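Local coordinates for protein glycerate dehydrogenase (Bacillus sp. 5mfcol3.1, PDB 6P2I) that probably reduces acyclic imino acids to amino acids with NADPH and belongs to the D-isomer-specific 2-hydroxyacid dehydrogenase family, at residues A[165-173]-A[180-189]; A[201-212]-A[229-237]. All blocks are in the same frame, centred on the assembly; numbering follows the deposited sequence.

Contact 1. Residues A[165-173]-A[180-189]. With NAP (NADP nicotinamide-adenine-dinucleotide phosphate), chain C.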
# COMPACT_ATOMS: atom_id res chain seq x y z
N GLN A 165 10.53 -9.53 2.80
CA GLN A 165 10.74 -10.98 2.73
C GLN A 165 9.88 -11.59 1.63
O GLN A 165 9.03 -12.45 1.85
CB GLN A 165 10.48 -11.65 4.09
CG GLN A 165 11.43 -11.20 5.20
CD GLN A 165 12.88 -11.54 4.90
OE1 GLN A 165 13.74 -10.66 4.89
NE2 GLN A 165 13.16 -12.81 4.66
N MET A 166 10.11 -11.10 0.41
CA MET A 166 9.54 -11.67 -0.80
C MET A 166 10.65 -12.33 -1.60
O MET A 166 11.83 -12.05 -1.40
CB MET A 166 8.86 -10.58 -1.65
CG MET A 166 7.78 -9.85 -0.90
SD MET A 166 7.08 -8.49 -1.78
CE MET A 166 6.14 -9.37 -3.01
N LYS A 167 10.27 -13.23 -2.51
CA LYS A 167 11.20 -13.78 -3.49
C LYS A 167 11.16 -12.87 -4.70
O LYS A 167 10.08 -12.61 -5.25
CB LYS A 167 10.83 -15.21 -3.88
CG LYS A 167 10.15 -15.98 -2.77
CD LYS A 167 10.63 -17.41 -2.69
CE LYS A 167 10.09 -18.11 -1.44
NZ LYS A 167 10.65 -19.48 -1.29
N VAL A 168 12.32 -12.35 -5.11
CA VAL A 168 12.39 -11.39 -6.21
C VAL A 168 13.03 -12.06 -7.41
O VAL A 168 14.16 -12.54 -7.33
CB VAL A 168 13.17 -10.13 -5.81
CG1 VAL A 168 13.14 -9.11 -6.95
CG2 VAL A 168 12.60 -9.54 -4.52
N ILE A 169 12.30 -12.09 -8.52
CA ILE A 169 12.86 -12.51 -9.80
C ILE A 169 12.68 -11.35 -10.78
O ILE A 169 11.96 -10.38 -10.52
CB ILE A 169 12.22 -13.81 -10.33
CG1 ILE A 169 10.76 -13.59 -10.74
CG2 ILE A 169 12.35 -14.95 -9.29
CD1 ILE A 169 10.06 -14.86 -11.22
N GLY A 170 13.39 -11.42 -11.90
CA GLY A 170 13.36 -10.28 -12.79
C GLY A 170 14.12 -10.54 -14.06
O GLY A 170 14.71 -11.61 -14.26
N LEU A 171 14.09 -9.55 -14.95
CA LEU A 171 14.78 -9.69 -16.22
C LEU A 171 15.19 -8.32 -16.71
O LEU A 171 14.55 -7.31 -16.41
CB LEU A 171 13.92 -10.39 -17.28
CG LEU A 171 12.65 -9.75 -17.83
CD1 LEU A 171 12.94 -8.85 -19.00
CD2 LEU A 171 11.69 -10.83 -18.28
N ASN A 172 16.28 -8.31 -17.47
CA ASN A 172 16.74 -7.13 -18.16
C ASN A 172 17.11 -7.56 -19.58
O ASN A 172 16.86 -8.70 -19.99
CB ASN A 172 17.89 -6.45 -17.40
CG ASN A 172 19.11 -7.35 -17.23
OD1 ASN A 172 19.25 -8.37 -17.90
ND2 ASN A 172 20.00 -6.96 -16.33
N LYS A 173 17.70 -6.64 -20.33
CA LYS A 173 18.07 -6.88 -21.72
C LYS A 173 19.52 -7.32 -21.87
O LYS A 173 19.81 -8.24 -22.65
CB LYS A 173 17.82 -5.61 -22.54
CG LYS A 173 18.43 -5.59 -23.92
CD LYS A 173 18.30 -4.20 -24.57
CE LYS A 173 18.64 -3.07 -23.59
NZ LYS A 173 20.09 -3.01 -23.22
N GLY A 180 20.71 -9.59 -5.80
CA GLY A 180 19.48 -9.81 -5.07
C GLY A 180 18.27 -10.13 -5.92
O GLY A 180 17.15 -10.16 -5.39
N ILE A 181 18.45 -10.34 -7.23
CA ILE A 181 17.35 -10.61 -8.14
C ILE A 181 17.69 -11.85 -8.94
O ILE A 181 18.67 -11.85 -9.70
CB ILE A 181 17.08 -9.42 -9.08
CG1 ILE A 181 16.68 -8.18 -8.26
CG2 ILE A 181 16.02 -9.78 -10.09
CD1 ILE A 181 16.53 -6.89 -9.11
N GLN A 182 16.90 -12.91 -8.79
CA GLN A 182 17.09 -14.12 -9.60
C GLN A 182 16.57 -13.84 -11.00
O GLN A 182 15.37 -13.59 -11.19
CB GLN A 182 16.36 -15.30 -8.98
CG GLN A 182 16.37 -16.54 -9.86
CD GLN A 182 17.50 -17.49 -9.52
OE1 GLN A 182 18.67 -17.23 -9.80
NE2 GLN A 182 17.15 -18.61 -8.90
N GLN A 183 17.44 -13.87 -11.99
CA GLN A 183 17.04 -13.45 -13.32
C GLN A 183 16.59 -14.64 -14.16
O GLN A 183 17.21 -15.71 -14.13
CB GLN A 183 18.18 -12.67 -13.99
CG GLN A 183 18.33 -11.34 -13.29
CD GLN A 183 19.64 -10.62 -13.55
OE1 GLN A 183 20.40 -10.38 -12.61
NE2 GLN A 183 19.89 -10.24 -14.80
N VAL A 184 15.48 -14.45 -14.86
CA VAL A 184 14.79 -15.49 -15.62
C VAL A 184 14.35 -14.89 -16.95
O VAL A 184 14.38 -13.68 -17.15
CB VAL A 184 13.56 -16.03 -14.85
CG1 VAL A 184 13.99 -16.61 -13.50
CG2 VAL A 184 12.54 -14.92 -14.65
N ASP A 185 13.90 -15.76 -17.87
CA ASP A 185 13.28 -15.23 -19.08
C ASP A 185 11.82 -14.87 -18.81
O ASP A 185 11.26 -15.16 -17.74
CB ASP A 185 13.46 -16.20 -20.26
CG ASP A 185 12.57 -17.45 -20.19
OD1 ASP A 185 11.81 -17.65 -19.23
OD2 ASP A 185 12.65 -18.26 -21.14
N ILE A 186 11.19 -14.19 -19.78
CA ILE A 186 9.89 -13.58 -19.52
C ILE A 186 8.80 -14.64 -19.38
O ILE A 186 7.83 -14.45 -18.62
CB ILE A 186 9.54 -12.54 -20.61
CG1 ILE A 186 8.30 -11.74 -20.22
CG2 ILE A 186 9.33 -13.22 -21.98
CD1 ILE A 186 8.35 -10.28 -20.70
N THR A 187 8.94 -15.77 -20.08
CA THR A 187 7.96 -16.84 -19.96
C THR A 187 7.94 -17.39 -18.53
O THR A 187 6.88 -17.52 -17.92
CB THR A 187 8.27 -17.95 -20.96
OG1 THR A 187 8.09 -17.45 -22.29
CG2 THR A 187 7.36 -19.15 -20.75
N GLU A 188 9.12 -17.70 -17.99
CA GLU A 188 9.17 -18.15 -16.60
C GLU A 188 8.69 -17.06 -15.66
O GLU A 188 7.98 -17.35 -14.69
CB GLU A 188 10.59 -18.58 -16.22
CG GLU A 188 10.63 -19.13 -14.80
CD GLU A 188 11.97 -19.71 -14.42
OE1 GLU A 188 12.91 -19.65 -15.25
OE2 GLU A 188 12.09 -20.23 -13.29
N LEU A 189 9.05 -15.80 -15.92
CA LEU A 189 8.58 -14.74 -15.04
C LEU A 189 7.06 -14.70 -14.99
O LEU A 189 6.46 -14.60 -13.91
CB LEU A 189 9.12 -13.39 -15.49
CG LEU A 189 8.92 -12.22 -14.52
CD1 LEU A 189 10.09 -11.24 -14.66
CD2 LEU A 189 7.57 -11.48 -14.73
PA NAP C . 16.49 2.16 -16.26
O1A NAP C . 16.99 2.54 -17.64
O2A NAP C . 17.36 2.40 -15.07
O5B NAP C . 16.13 0.60 -16.29
C5B NAP C . 15.47 0.01 -17.41
C4B NAP C . 15.49 -1.50 -17.20
O4B NAP C . 14.74 -2.09 -18.27
C3B NAP C . 16.90 -2.08 -17.27
O3B NAP C . 16.96 -3.26 -16.46
C2B NAP C . 17.03 -2.50 -18.72
O2B NAP C . 17.97 -3.55 -18.91
C1B NAP C . 15.61 -3.00 -18.94
N9A NAP C . 15.30 -3.11 -20.38
C8A NAP C . 15.47 -2.16 -21.32
N7A NAP C . 15.10 -2.63 -22.53
C5A NAP C . 14.71 -3.91 -22.36
C6A NAP C . 14.20 -4.99 -23.22
N6A NAP C . 14.04 -4.79 -24.55
N1A NAP C . 13.91 -6.17 -22.64
C2A NAP C . 14.06 -6.38 -21.31
N3A NAP C . 14.52 -5.45 -20.46
C4A NAP C . 14.85 -4.22 -20.94
O3 NAP C . 15.03 2.85 -16.14
PN NAP C . 14.27 3.29 -14.80
O1N NAP C . 14.89 4.55 -14.23
O2N NAP C . 14.12 2.10 -13.88
O5D NAP C . 12.84 3.70 -15.41
C5D NAP C . 12.05 2.73 -16.11
C4D NAP C . 10.80 3.38 -16.69
O4D NAP C . 9.97 3.83 -15.62
C3D NAP C . 11.06 4.65 -17.49
O3D NAP C . 11.46 4.37 -18.84
C2D NAP C . 9.72 5.36 -17.41
O2D NAP C . 8.94 5.05 -18.57
C1D NAP C . 9.06 4.79 -16.14
N1N NAP C . 8.83 5.86 -15.16
C2N NAP C . 7.59 6.07 -14.69
C3N NAP C . 7.32 7.09 -13.78
C7N NAP C . 5.92 7.32 -13.29
O7N NAP C . 5.64 8.38 -12.75
N7N NAP C . 4.97 6.40 -13.50
C4N NAP C . 8.38 7.89 -13.35
C5N NAP C . 9.66 7.67 -13.85
C6N NAP C . 9.86 6.63 -14.76
P2B NAP C . 19.55 -3.29 -19.14
O1X NAP C . 19.64 -2.31 -20.29
O2X NAP C . 20.04 -2.69 -17.85
O3X NAP C . 20.09 -4.67 -19.39
O HOH W 1 15.99 -13.39 -5.41
O HOH W 2 17.99 -10.73 -17.22
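I169 pairs with Q182 and G170 with Q183 in parallel register, placing the two-residue strand 182-183 on the edge of the seven-stranded Rossmann sheet. Three backbone bonds hold it: Q182 N gives to V168 O (3.1 Å), G170 N to Q182 O, and V184 N to G170 O. A side chain at G170 would run into CG2 of I181, which sits 3.6 Å from G170 N. On the face carrying I169, its CD1 reaches helix 186-192, 4.1 Å from L189 CA, with V184 CG2 beside it. L171 forks: with CG held between backbone N and carbonyl (chi1 66°), CD2 packs on I186 CB at 3.6 Å, while CD1 meets adenine atom C2A of NAP, also at 3.6 Å. N172 and Q183 cross with their amide planes nearly perpendicular; ND2 of one and NE2 of the other both donate to R176 O, Q183 OE1 accepts from V178 N, and a water bridges N172 N and Q183 NE2. Just beyond, K173 curls its chain at the last two torsions past the adenine to bring NZ within 3.0 Å of O1X on the 2'-phosphate. A lysine bonded to that phosphate just past this strand is consistent with use of NADPH.

Contact 2. Residues A[201-212]-A[229-237]. With NAP (NADP nicotinamide-adenine-dinucleotide phosphate), chain C.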
# COMPACT_ATOMS: atom_id res chain seq x y z
N PRO A 201 11.72 0.94 -20.18
CA PRO A 201 11.38 2.04 -21.09
C PRO A 201 10.55 1.54 -22.25
O PRO A 201 10.64 0.38 -22.66
CB PRO A 201 12.74 2.54 -21.56
CG PRO A 201 13.61 1.33 -21.51
CD PRO A 201 13.16 0.61 -20.26
N ARG A 202 9.74 2.44 -22.80
CA ARG A 202 8.98 2.15 -24.01
C ARG A 202 9.80 2.51 -25.25
O ARG A 202 10.27 3.64 -25.38
CB ARG A 202 7.66 2.92 -24.01
CG ARG A 202 6.87 2.75 -25.29
CD ARG A 202 6.09 4.00 -25.59
NE ARG A 202 5.19 3.83 -26.72
CZ ARG A 202 4.23 4.69 -27.04
NH1 ARG A 202 4.05 5.78 -26.30
NH2 ARG A 202 3.45 4.46 -28.09
N ASN A 203 9.97 1.54 -26.14
CA ASN A 203 10.56 1.80 -27.45
C ASN A 203 10.02 0.76 -28.42
O ASN A 203 9.13 -0.03 -28.07
CB ASN A 203 12.09 1.80 -27.38
CG ASN A 203 12.64 0.55 -26.74
OD1 ASN A 203 12.27 -0.56 -27.11
ND2 ASN A 203 13.53 0.72 -25.77
N ALA A 204 10.54 0.77 -29.65
CA ALA A 204 10.07 -0.16 -30.67
C ALA A 204 10.23 -1.61 -30.23
O ALA A 204 9.43 -2.47 -30.61
CB ALA A 204 10.81 0.10 -31.98
N ASP A 205 11.25 -1.91 -29.41
CA ASP A 205 11.49 -3.28 -28.96
C ASP A 205 10.54 -3.71 -27.86
O ASP A 205 10.17 -4.89 -27.78
CB ASP A 205 12.93 -3.43 -28.47
CG ASP A 205 13.96 -3.16 -29.56
OD1 ASP A 205 13.60 -3.21 -30.75
OD2 ASP A 205 15.12 -2.89 -29.20
N THR A 206 10.14 -2.79 -26.98
CA THR A 206 9.36 -3.14 -25.80
C THR A 206 7.87 -2.87 -25.95
O THR A 206 7.11 -3.25 -25.06
CB THR A 206 9.90 -2.40 -24.58
OG1 THR A 206 9.71 -0.99 -24.76
CG2 THR A 206 11.38 -2.68 -24.40
N GLU A 207 7.44 -2.22 -27.03
CA GLU A 207 6.00 -2.04 -27.23
C GLU A 207 5.32 -3.40 -27.30
O GLU A 207 5.77 -4.30 -28.01
CB GLU A 207 5.75 -1.24 -28.50
CG GLU A 207 6.04 0.24 -28.32
CD GLU A 207 4.94 1.12 -28.85
OE1 GLU A 207 3.76 0.70 -28.79
OE2 GLU A 207 5.25 2.22 -29.34
N ILE A 208 4.23 -3.54 -26.54
CA ILE A 208 3.46 -4.78 -26.46
C ILE A 208 4.37 -5.95 -26.10
O ILE A 208 4.25 -7.05 -26.67
CB ILE A 208 2.71 -5.07 -27.78
CG1 ILE A 208 2.22 -3.78 -28.43
CG2 ILE A 208 1.52 -6.00 -27.52
CD1 ILE A 208 1.05 -3.15 -27.70
N ILE A 209 5.28 -5.73 -25.15
CA ILE A 209 6.11 -6.84 -24.70
C ILE A 209 5.27 -7.86 -23.95
O ILE A 209 5.55 -9.07 -24.01
CB ILE A 209 7.29 -6.33 -23.84
CG1 ILE A 209 8.34 -7.43 -23.67
CG2 ILE A 209 6.81 -5.79 -22.50
CD1 ILE A 209 9.50 -7.05 -22.77
N LEU A 210 4.21 -7.42 -23.27
CA LEU A 210 3.27 -8.34 -22.62
C LEU A 210 2.19 -8.67 -23.64
O LEU A 210 1.16 -8.01 -23.74
CB LEU A 210 2.69 -7.73 -21.35
CG LEU A 210 3.62 -7.65 -20.14
CD1 LEU A 210 2.82 -7.45 -18.86
CD2 LEU A 210 4.49 -8.89 -20.04
N THR A 211 2.45 -9.72 -24.42
CA THR A 211 1.53 -10.17 -25.45
C THR A 211 0.33 -10.88 -24.83
O THR A 211 0.32 -11.23 -23.64
CB THR A 211 2.26 -11.12 -26.40
OG1 THR A 211 2.75 -12.23 -25.65
CG2 THR A 211 3.44 -10.42 -27.04
N GLU A 212 -0.69 -11.10 -25.66
CA GLU A 212 -1.82 -11.92 -25.23
C GLU A 212 -1.35 -13.29 -24.75
O GLU A 212 -1.83 -13.79 -23.72
CB GLU A 212 -2.83 -12.08 -26.37
CG GLU A 212 -4.04 -12.93 -25.99
CD GLU A 212 -5.03 -13.10 -27.13
OE1 GLU A 212 -4.82 -12.49 -28.20
OE2 GLU A 212 -6.02 -13.84 -26.96
N ARG A 229 4.60 2.84 -19.40
CA ARG A 229 3.66 3.16 -20.46
C ARG A 229 2.61 2.05 -20.61
O ARG A 229 2.92 0.87 -20.46
CB ARG A 229 4.39 3.36 -21.79
CG ARG A 229 5.10 4.70 -21.90
CD ARG A 229 4.12 5.82 -22.16
NE ARG A 229 4.71 6.89 -22.96
CZ ARG A 229 4.00 7.84 -23.56
NH1 ARG A 229 4.62 8.78 -24.27
NH2 ARG A 229 2.68 7.86 -23.44
N GLY A 230 1.37 2.46 -20.89
CA GLY A 230 0.34 1.47 -21.16
C GLY A 230 0.62 0.65 -22.41
O GLY A 230 0.22 -0.51 -22.49
N ASN A 231 1.34 1.25 -23.37
CA ASN A 231 1.69 0.62 -24.63
C ASN A 231 2.61 -0.58 -24.49
O ASN A 231 2.84 -1.28 -25.48
CB ASN A 231 2.35 1.66 -25.53
CG ASN A 231 1.67 3.01 -25.42
OD1 ASN A 231 1.87 3.75 -24.44
ND2 ASN A 231 0.85 3.33 -26.41
N LEU A 232 3.17 -0.82 -23.29
CA LEU A 232 3.99 -2.01 -23.08
C LEU A 232 3.16 -3.27 -23.07
O LEU A 232 3.72 -4.37 -23.20
CB LEU A 232 4.74 -1.89 -21.75
CG LEU A 232 5.74 -0.74 -21.64
CD1 LEU A 232 6.29 -0.68 -20.25
CD2 LEU A 232 6.88 -0.93 -22.64
N ILE A 233 1.84 -3.15 -22.90
CA ILE A 233 0.94 -4.29 -22.74
C ILE A 233 -0.01 -4.33 -23.93
O ILE A 233 -0.42 -3.27 -24.43
CB ILE A 233 0.14 -4.19 -21.43
CG1 ILE A 233 1.08 -3.93 -20.24
CG2 ILE A 233 -0.70 -5.44 -21.22
CD1 ILE A 233 0.36 -3.74 -18.92
N ASP A 234 -0.36 -5.54 -24.37
CA ASP A 234 -1.54 -5.70 -25.22
C ASP A 234 -2.75 -5.34 -24.37
O ASP A 234 -3.29 -6.19 -23.66
CB ASP A 234 -1.63 -7.12 -25.77
CG ASP A 234 -2.77 -7.30 -26.77
OD1 ASP A 234 -3.83 -6.63 -26.65
OD2 ASP A 234 -2.62 -8.14 -27.68
N GLU A 235 -3.17 -4.08 -24.43
CA GLU A 235 -4.16 -3.59 -23.47
C GLU A 235 -5.52 -4.23 -23.68
O GLU A 235 -6.26 -4.45 -22.71
CB GLU A 235 -4.27 -2.07 -23.57
CG GLU A 235 -4.93 -1.44 -22.37
CD GLU A 235 -4.91 0.06 -22.47
OE1 GLU A 235 -4.04 0.68 -21.82
OE2 GLU A 235 -5.76 0.62 -23.21
N GLN A 236 -5.88 -4.54 -24.94
CA GLN A 236 -7.12 -5.25 -25.20
C GLN A 236 -7.08 -6.64 -24.59
O GLN A 236 -8.08 -7.10 -24.01
CB GLN A 236 -7.38 -5.33 -26.70
CG GLN A 236 -7.86 -4.02 -27.31
CD GLN A 236 -8.37 -4.19 -28.72
OE1 GLN A 236 -7.80 -4.93 -29.52
NE2 GLN A 236 -9.47 -3.51 -29.03
N ALA A 237 -5.95 -7.33 -24.71
CA ALA A 237 -5.83 -8.65 -24.08
C ALA A 237 -5.89 -8.54 -22.57
O ALA A 237 -6.48 -9.39 -21.90
CB ALA A 237 -4.54 -9.34 -24.52
PA NAP C . 16.49 2.16 -16.26
O1A NAP C . 16.99 2.54 -17.64
O2A NAP C . 17.36 2.40 -15.07
O5B NAP C . 16.13 0.60 -16.29
C5B NAP C . 15.47 0.01 -17.41
C4B NAP C . 15.49 -1.50 -17.20
O4B NAP C . 14.74 -2.09 -18.27
C3B NAP C . 16.90 -2.08 -17.27
O3B NAP C . 16.96 -3.26 -16.46
C2B NAP C . 17.03 -2.50 -18.72
O2B NAP C . 17.97 -3.55 -18.91
C1B NAP C . 15.61 -3.00 -18.94
N9A NAP C . 15.30 -3.11 -20.38
C8A NAP C . 15.47 -2.16 -21.32
N7A NAP C . 15.10 -2.63 -22.53
C5A NAP C . 14.71 -3.91 -22.36
C6A NAP C . 14.20 -4.99 -23.22
N6A NAP C . 14.04 -4.79 -24.55
N1A NAP C . 13.91 -6.17 -22.64
C2A NAP C . 14.06 -6.38 -21.31
N3A NAP C . 14.52 -5.45 -20.46
C4A NAP C . 14.85 -4.22 -20.94
O3 NAP C . 15.03 2.85 -16.14
PN NAP C . 14.27 3.29 -14.80
O1N NAP C . 14.89 4.55 -14.23
O2N NAP C . 14.12 2.10 -13.88
O5D NAP C . 12.84 3.70 -15.41
C5D NAP C . 12.05 2.73 -16.11
C4D NAP C . 10.80 3.38 -16.69
O4D NAP C . 9.97 3.83 -15.62
C3D NAP C . 11.06 4.65 -17.49
O3D NAP C . 11.46 4.37 -18.84
C2D NAP C . 9.72 5.36 -17.41
O2D NAP C . 8.94 5.05 -18.57
C1D NAP C . 9.06 4.79 -16.14
N1N NAP C . 8.83 5.86 -15.16
C2N NAP C . 7.59 6.07 -14.69
C3N NAP C . 7.32 7.09 -13.78
C7N NAP C . 5.92 7.32 -13.29
O7N NAP C . 5.64 8.38 -12.75
N7N NAP C . 4.97 6.40 -13.50
C4N NAP C . 8.38 7.89 -13.35
C5N NAP C . 9.66 7.67 -13.85
C6N NAP C . 9.86 6.63 -14.76
P2B NAP C . 19.55 -3.29 -19.14
O1X NAP C . 19.64 -2.31 -20.29
O2X NAP C . 20.04 -2.69 -17.85
O3X NAP C . 20.09 -4.67 -19.39
O HOH W 3 -0.71 -9.72 -28.11
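R202 swings its CG opposite the backbone N (chi1 176°) and bends at the next bond, while N231 folds its amide back beside its own N (chi1 -40°), and the two flat groups come to rest face on face. These are two neighbouring loops at the cofactor-binding end of a Rossmann-type domain, one following strand 195-198 and the other strand 223-226. The guanidinium and amide planes lie only 10° apart, with N231 CG over the centre of the R202 group, 3.5 Å from CZ. NH2 of R202 also donates to E207 OE2 in a salt bridge (3.1 Å), the arginine using its plane and the carboxylate being met from above its own. With a leucine in place of R202, E207 would probably be left without its charged mate and the N231 amide would probably be freer to turn.

R229, a D-arginine pocket residue though its side chain in this conformer is about 7 Å from that ligand, lies with its CB and CG against R202 CB, and its NE is salt-bridged to D77. Further along, I208 N gives to N231 O, L210 N to L232 O at 3.1 Å, and D234 N returns the link to L210 O at 3.0 Å, tying L210 and I233 in a single bridge. L232 lies alongside T206, pointing the same way, with CD2 3.4 Å from the T206 backbone O. The same threonine donates from OG1 to P201 O and presents CG2 to adenine N6A of NAP at 3.4 Å, so the loop that leans on L232 also lines the cofactor. D234 caps helix 235-243, its OD1 accepting from A237 N. Where the segments end, a water accepts from E212 N, its oxygen 2.8 Å away, and donates to D234 OD2.

Following the chain from the N terminus, strand 167-171 comes first; it runs into a loop that contact 1 closes when the short edge strand 182-183 returns alongside. Helix 186-192 and strand 195-198 lead on to residues 201-212, where contact 2 opens. The chain then makes its excursion through helix 212-215 and strand 223-226 before 229-237 closes it. The two closures follow in series and neither nest nor cross, their centres about 19 Å apart. They nevertheless meet in the fold: I186 CD1 packs on I209 CD1 at 4.0 Å and on L210 CD2. Contact 1 thus ties down the sheet edge, contact 2 joins two central-strand loops, and both reach the same NAP.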